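Local structure of sterol carrier protein 2 (Thermus thermophilus, 2CX7) at residues E2-E6 with W83-E88; A34-R38 with G48-V52; C13-N17 with G58-A63. The protein probably binds sterols or other lipids in an apolar cavity and carries them between membranes. Residues are numbered along the deposited sequence.

Contact 1: E2-E6 with W83-E88; sequences ELFTE and WQEVLE
E2-E6 leads into helix 6-17 and packs on W83-E88, at the C-terminal end of helix 80-86. E2 to T5 form a type II beta turn. L3 sits at phi/psi -57/143 and F4 at 58/36, a left-handed conformation.

The turn presents L3 and F4 to W83-E88, with both CA-to-CB bonds toward it. L3 is nearest Q84, with CA atoms 8.0 Å apart. Its side chain is mt. L3 CD1 meets Q84 CG at 4.2 Å and E88 OE2 at 4.1 Å, and L3 CD2 meets L87 CD1 at 4.3 Å.

F4 goes deeper, with chi1 m and chi2 95°. F4 CZ lies 3.5 Å from W83 CG and 3.9 Å from L87 CD1. Its ring edge faces the five-membered ring of W83 in a T-shaped stack. The centroids are 5.1 Å apart and the planes meet at 61°. W83 has chi1 -84° and chi2 123°, and its NE1 is hydrogen-bonded to A36 O of strand 32-37. L87 is mt. L87 N donates to W83 O at 2.8 Å, one helical turn apart, which puts both side chains on the side facing L3 and F4.

T5 OG1 donates to E2 O at 2.6 Å, with T5 chi1 p. T5 is also the N-cap of helix 6-17, and its OG1 caps W8 N.

No hydrogen bond crosses between the segments. The two apolar side chains of the N-terminal turn, L3 and F4, close on a helix end beside the sheet of the SCP-2 alpha/beta fold.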
# COMPACT_ATOMS: atom_id res chain seq x y z
N GLU A 2 -0.28 12.75 7.99
CA GLU A 2 0.82 12.83 6.99
C GLU A 2 1.13 11.43 6.45
O GLU A 2 1.16 10.46 7.21
CB GLU A 2 2.07 13.42 7.63
CG GLU A 2 3.17 13.77 6.63
CD GLU A 2 2.72 14.82 5.62
OE1 GLU A 2 2.20 15.87 6.05
OE2 GLU A 2 2.90 14.59 4.40
N LEU A 3 1.35 11.33 5.15
CA LEU A 3 1.64 10.05 4.52
C LEU A 3 2.83 9.32 5.12
O LEU A 3 3.83 9.94 5.50
CB LEU A 3 1.85 10.24 3.01
CG LEU A 3 0.64 10.72 2.21
CD1 LEU A 3 1.01 10.79 0.73
CD2 LEU A 3 -0.53 9.78 2.42
N PHE A 4 2.71 8.00 5.18
CA PHE A 4 3.73 7.10 5.70
C PHE A 4 4.18 7.36 7.14
O PHE A 4 5.36 7.19 7.47
CB PHE A 4 4.94 7.08 4.75
CG PHE A 4 4.59 6.62 3.36
CD1 PHE A 4 4.29 7.53 2.36
CD2 PHE A 4 4.51 5.25 3.08
CE1 PHE A 4 3.91 7.10 1.09
CE2 PHE A 4 4.12 4.80 1.81
CZ PHE A 4 3.82 5.73 0.81
N THR A 5 3.24 7.76 7.99
CA THR A 5 3.52 7.98 9.40
C THR A 5 2.70 6.94 10.15
O THR A 5 1.72 6.41 9.62
CB THR A 5 3.08 9.38 9.87
OG1 THR A 5 1.69 9.56 9.59
CG2 THR A 5 3.89 10.46 9.15
N GLU A 6 3.09 6.65 11.39
CA GLU A 6 2.37 5.66 12.18
C GLU A 6 0.90 6.03 12.34
O GLU A 6 0.02 5.17 12.27
CB GLU A 6 3.02 5.50 13.56
CG GLU A 6 2.55 4.26 14.31
CD GLU A 6 2.71 3.00 13.48
OE1 GLU A 6 1.98 2.85 12.48
OE2 GLU A 6 3.57 2.17 13.82
N TRP A 83 4.43 7.70 -4.94
CA TRP A 83 3.40 7.33 -3.97
C TRP A 83 2.46 8.50 -3.71
O TRP A 83 1.26 8.30 -3.55
CB TRP A 83 4.03 6.87 -2.64
CG TRP A 83 4.43 5.42 -2.62
CD1 TRP A 83 5.67 4.91 -2.37
CD2 TRP A 83 3.58 4.29 -2.87
NE1 TRP A 83 5.65 3.55 -2.44
CE2 TRP A 83 4.38 3.14 -2.74
CE3 TRP A 83 2.22 4.15 -3.18
CZ2 TRP A 83 3.87 1.85 -2.92
CZ3 TRP A 83 1.71 2.87 -3.36
CH2 TRP A 83 2.53 1.73 -3.23
N GLN A 84 2.99 9.72 -3.67
CA GLN A 84 2.13 10.88 -3.44
C GLN A 84 1.11 10.98 -4.57
O GLN A 84 -0.08 11.24 -4.34
CB GLN A 84 2.96 12.17 -3.35
CG GLN A 84 3.80 12.25 -2.07
CD GLN A 84 4.67 13.48 -2.02
OE1 GLN A 84 5.23 13.90 -3.03
NE2 GLN A 84 4.82 14.06 -0.82
N GLU A 85 1.56 10.77 -5.80
CA GLU A 85 0.65 10.82 -6.94
C GLU A 85 -0.41 9.74 -6.86
O GLU A 85 -1.59 10.01 -7.05
CB GLU A 85 1.44 10.69 -8.23
CG GLU A 85 2.21 11.93 -8.58
CD GLU A 85 3.52 11.63 -9.25
OE1 GLU A 85 3.61 10.60 -9.94
OE2 GLU A 85 4.47 12.44 -9.08
N VAL A 86 0.01 8.51 -6.55
CA VAL A 86 -0.93 7.40 -6.47
C VAL A 86 -1.93 7.55 -5.34
O VAL A 86 -3.14 7.47 -5.56
CB VAL A 86 -0.19 6.03 -6.30
CG1 VAL A 86 -1.21 4.90 -6.07
CG2 VAL A 86 0.62 5.72 -7.54
N LEU A 87 -1.43 7.79 -4.13
CA LEU A 87 -2.30 7.91 -2.97
C LEU A 87 -3.13 9.18 -2.97
O LEU A 87 -3.93 9.40 -2.06
CB LEU A 87 -1.47 7.81 -1.69
CG LEU A 87 -0.66 6.51 -1.58
CD1 LEU A 87 0.12 6.50 -0.28
CD2 LEU A 87 -1.58 5.30 -1.64
N GLU A 88 -2.95 10.01 -4.00
CA GLU A 88 -3.69 11.26 -4.15
C GLU A 88 -4.57 11.25 -5.42
O GLU A 88 -5.17 12.26 -5.79
CB GLU A 88 -2.73 12.45 -4.18
CG GLU A 88 -2.26 12.87 -2.80
CD GLU A 88 -1.05 13.78 -2.83
OE1 GLU A 88 -0.92 14.58 -3.78
OE2 GLU A 88 -0.21 13.69 -1.90

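Contact 2: A34-R38 with G48-V52; sequences ALAVR and GVAVV
Strands 34-37 and 49-52 run antiparallel at 169°, with axes 4.6 Å apart. A34 pairs with V52 and A36 with A50 as non-hydrogen-bonded pairs, CA-CA 4.2 Å each. L35-V51 and V37-V49 are the hydrogen-bonded pairs. L35 N donates to V51 O at 2.9 Å, and V51 N returns to L35 O at 3.0 Å. V37 N reaches V49 O at 2.7 Å, and V49 N reaches V37 O at 3.1 Å. This is the first beta hairpin of the SCP-2 sheet. The backbone of A34 and A36 pairs with strand 74-78 on the other side, and A36 O also accepts from W83 NE1.

L35 (mt), V37 (chi1 t), V49 (chi1 p) and V51 (chi1 t) share the face toward helices 6-17 and 80-86. V37 CB touches V49 CG1 at 3.7 Å. A34, A36, A50 and V52 line the opposite face, with A36 CB 4.1 Å from A50 CB. G48 (phi/psi 89/171) has CA 3.2 Å from V37 O; a CB would clash there and with the preceding carbonyl, so glycine fits. R38 salt-bridges E77, D79 and E103.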
# COMPACT_ATOMS: atom_id res chain seq x y z
N ALA A 34 3.47 -4.55 1.90
CA ALA A 34 4.26 -3.39 2.30
C ALA A 34 4.29 -2.38 1.17
O ALA A 34 4.57 -2.73 0.02
CB ALA A 34 5.68 -3.81 2.66
N LEU A 35 3.98 -1.14 1.51
CA LEU A 35 4.02 -0.03 0.57
C LEU A 35 5.29 0.70 1.01
O LEU A 35 5.32 1.38 2.04
CB LEU A 35 2.79 0.85 0.74
CG LEU A 35 1.45 0.11 0.65
CD1 LEU A 35 0.32 1.12 0.74
CD2 LEU A 35 1.38 -0.71 -0.65
N ALA A 36 6.35 0.53 0.22
CA ALA A 36 7.65 1.08 0.55
C ALA A 36 8.10 2.31 -0.24
O ALA A 36 7.93 2.37 -1.47
CB ALA A 36 8.70 -0.02 0.42
N VAL A 37 8.66 3.26 0.49
CA VAL A 37 9.20 4.51 -0.07
C VAL A 37 10.72 4.37 -0.06
O VAL A 37 11.30 4.06 0.98
CB VAL A 37 8.82 5.74 0.81
CG1 VAL A 37 9.46 7.01 0.24
CG2 VAL A 37 7.31 5.90 0.87
N ARG A 38 11.34 4.58 -1.22
CA ARG A 38 12.80 4.48 -1.34
C ARG A 38 13.45 5.60 -0.53
O ARG A 38 12.81 6.62 -0.27
CB ARG A 38 13.20 4.63 -2.81
CG ARG A 38 12.62 3.56 -3.73
CD ARG A 38 13.18 3.69 -5.15
NE ARG A 38 12.73 2.57 -5.98
CZ ARG A 38 11.93 2.68 -7.03
NH1 ARG A 38 11.46 3.88 -7.40
NH2 ARG A 38 11.57 1.60 -7.69
N GLY A 48 14.50 5.38 4.04
CA GLY A 48 13.31 4.85 3.39
C GLY A 48 12.30 4.62 4.49
O GLY A 48 12.62 4.74 5.68
N VAL A 49 11.06 4.30 4.11
CA VAL A 49 10.01 4.06 5.10
C VAL A 49 8.96 3.22 4.42
O VAL A 49 8.91 3.16 3.19
CB VAL A 49 9.37 5.39 5.60
CG1 VAL A 49 8.74 6.13 4.44
CG2 VAL A 49 8.34 5.10 6.68
N ALA A 50 8.12 2.57 5.21
CA ALA A 50 7.08 1.74 4.63
C ALA A 50 5.89 1.62 5.56
O ALA A 50 5.98 1.89 6.75
CB ALA A 50 7.64 0.35 4.36
N VAL A 51 4.76 1.24 4.98
CA VAL A 51 3.55 1.00 5.75
C VAL A 51 3.29 -0.47 5.43
O VAL A 51 3.16 -0.84 4.27
CB VAL A 51 2.37 1.85 5.29
CG1 VAL A 51 1.09 1.35 5.96
CG2 VAL A 51 2.59 3.31 5.68
N VAL A 52 3.24 -1.29 6.47
CA VAL A 52 3.03 -2.72 6.30
C VAL A 52 1.64 -3.06 6.81
O VAL A 52 1.31 -2.79 7.96
CB VAL A 52 4.12 -3.51 7.05
CG1 VAL A 52 3.98 -5.00 6.79
CG2 VAL A 52 5.51 -3.02 6.61

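Contact 3: C13-N17 with G58-A63; sequences CRKLN and GACRGA
C13 overlaps C60, and the two form a disulfide. C13 SG is 2.0 Å from C60 SG, with chi3 -102° and chi1 t at both cysteines. It ties the last turn of helix 6-17 to the start of strand 59-67. The segment axes approach to 7.0 Å and cross at -150°, so the helix runs roughly antiparallel to the strand. The CA atoms of C13 and C60 are 5.4 Å apart. C13 SG also lies 3.6 Å from G62 N, and C13 CB packs on A63 CB at 3.7 Å.

One turn on, N17 N donates a hydrogen bond to C13 O at 3.0 Å. This sets the N17 side chain (chi1 -78°, chi2 -45°) beside the strand edge. Its amide pairs with both backbone polar atoms of C60. C60 N donates to N17 OD1 at 2.8 Å, and N17 ND2 donates to C60 O at 2.8 Å. The amide thus takes up C60 N and O on the edge of an outermost strand.

L16 CB lies 4.2 Å from C60 CB. L16 also packs on L55 of the sheet and on L122 and V125 of helix 116-127. Water 1 lies 2.8 Å from both L16 O and G58 O. G58, at phi/psi 96/-11, belongs to the tight turn after strand 49-56. R61 points away and forms a salt bridge with D54. The arrangement is a disulfide-linked helix-on-sheet contact at the edge of the SCP-2 alpha/beta fold.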
# COMPACT_ATOMS: atom_id res chain seq x y z
N CYS A 13 -5.63 1.49 8.30
CA CYS A 13 -6.13 0.16 8.67
C CYS A 13 -7.59 0.29 9.07
O CYS A 13 -8.43 -0.50 8.63
CB CYS A 13 -5.31 -0.41 9.82
SG CYS A 13 -5.46 -2.20 10.19
N ARG A 14 -7.91 1.29 9.88
CA ARG A 14 -9.28 1.51 10.31
C ARG A 14 -10.20 1.79 9.13
O ARG A 14 -11.29 1.24 9.03
CB ARG A 14 -9.34 2.68 11.30
CG ARG A 14 -10.73 2.93 11.84
CD ARG A 14 -10.75 4.08 12.84
NE ARG A 14 -12.08 4.24 13.43
CZ ARG A 14 -12.44 5.28 14.18
NH1 ARG A 14 -11.57 6.25 14.44
NH2 ARG A 14 -13.67 5.34 14.66
N LYS A 15 -9.75 2.66 8.21
CA LYS A 15 -10.55 3.00 7.04
C LYS A 15 -10.82 1.77 6.17
O LYS A 15 -11.90 1.63 5.60
CB LYS A 15 -9.85 4.07 6.20
CG LYS A 15 -10.18 5.49 6.60
CD LYS A 15 -11.63 5.83 6.28
CE LYS A 15 -11.89 7.32 6.49
NZ LYS A 15 -13.27 7.74 6.09
N LEU A 16 -9.83 0.89 6.07
CA LEU A 16 -10.00 -0.33 5.29
C LEU A 16 -11.03 -1.23 5.95
O LEU A 16 -11.83 -1.87 5.27
CB LEU A 16 -8.67 -1.08 5.15
CG LEU A 16 -7.64 -0.47 4.20
CD1 LEU A 16 -6.32 -1.21 4.35
CD2 LEU A 16 -8.15 -0.55 2.75
N ASN A 17 -11.02 -1.30 7.28
CA ASN A 17 -11.99 -2.14 7.96
C ASN A 17 -13.40 -1.56 7.85
O ASN A 17 -14.37 -2.28 8.00
CB ASN A 17 -11.60 -2.33 9.44
CG ASN A 17 -10.50 -3.35 9.62
OD1 ASN A 17 -10.53 -4.43 9.01
ND2 ASN A 17 -9.52 -3.04 10.45
N GLY A 58 -10.49 -9.50 3.51
CA GLY A 58 -11.30 -8.29 3.50
C GLY A 58 -11.07 -7.35 4.66
O GLY A 58 -11.55 -6.22 4.64
N ALA A 59 -10.35 -7.81 5.67
CA ALA A 59 -10.07 -6.99 6.84
C ALA A 59 -8.60 -6.60 6.94
O ALA A 59 -7.73 -7.19 6.28
CB ALA A 59 -10.47 -7.75 8.11
N CYS A 60 -8.34 -5.59 7.76
CA CYS A 60 -6.98 -5.17 8.03
C CYS A 60 -6.81 -5.55 9.49
O CYS A 60 -7.42 -4.95 10.38
CB CYS A 60 -6.79 -3.66 7.85
SG CYS A 60 -5.13 -3.17 8.42
N ARG A 61 -5.99 -6.58 9.74
CA ARG A 61 -5.75 -7.06 11.10
C ARG A 61 -4.73 -6.22 11.84
O ARG A 61 -4.55 -6.38 13.05
CB ARG A 61 -5.27 -8.51 11.05
CG ARG A 61 -6.27 -9.45 10.42
CD ARG A 61 -5.83 -10.90 10.52
NE ARG A 61 -4.50 -11.14 9.95
CZ ARG A 61 -3.97 -12.35 9.78
NH1 ARG A 61 -4.66 -13.43 10.13
NH2 ARG A 61 -2.75 -12.48 9.28
N GLY A 62 -4.06 -5.33 11.12
CA GLY A 62 -3.07 -4.48 11.75
C GLY A 62 -2.21 -3.78 10.71
O GLY A 62 -2.05 -4.27 9.59
N ALA A 63 -1.68 -2.63 11.09
CA ALA A 63 -0.82 -1.86 10.19
C ALA A 63 0.30 -1.26 11.01
O ALA A 63 0.24 -1.25 12.24
CB ALA A 63 -1.63 -0.77 9.52
O HOH W 1 -13.20 -4.24 5.65

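How the contacts relate
Contact 2 is the buried member of the set, and contacts 1 and 3 are partly buried. Contact 2 relies on backbone hydrogen bonds within the sheet. Contact 1 relies on aromatic and aliphatic side chains, and contact 3 on a covalent link with side-chain-to-backbone bonds at an edge strand. Contacts 1 and 2 touch: F4 CZ lies 3.5 Å from V37 CG2, so the N-terminal turn packs against the hairpin. Contacts 2 and 3 share the sheet, since strands 49-56 and 59-67 are neighbours. They touch where V52 O lies 3.9 Å from A63 CB. Contact 1 lies at the start of helix 6-17, where T5 is the N-cap, and contact 3 uses its last residues.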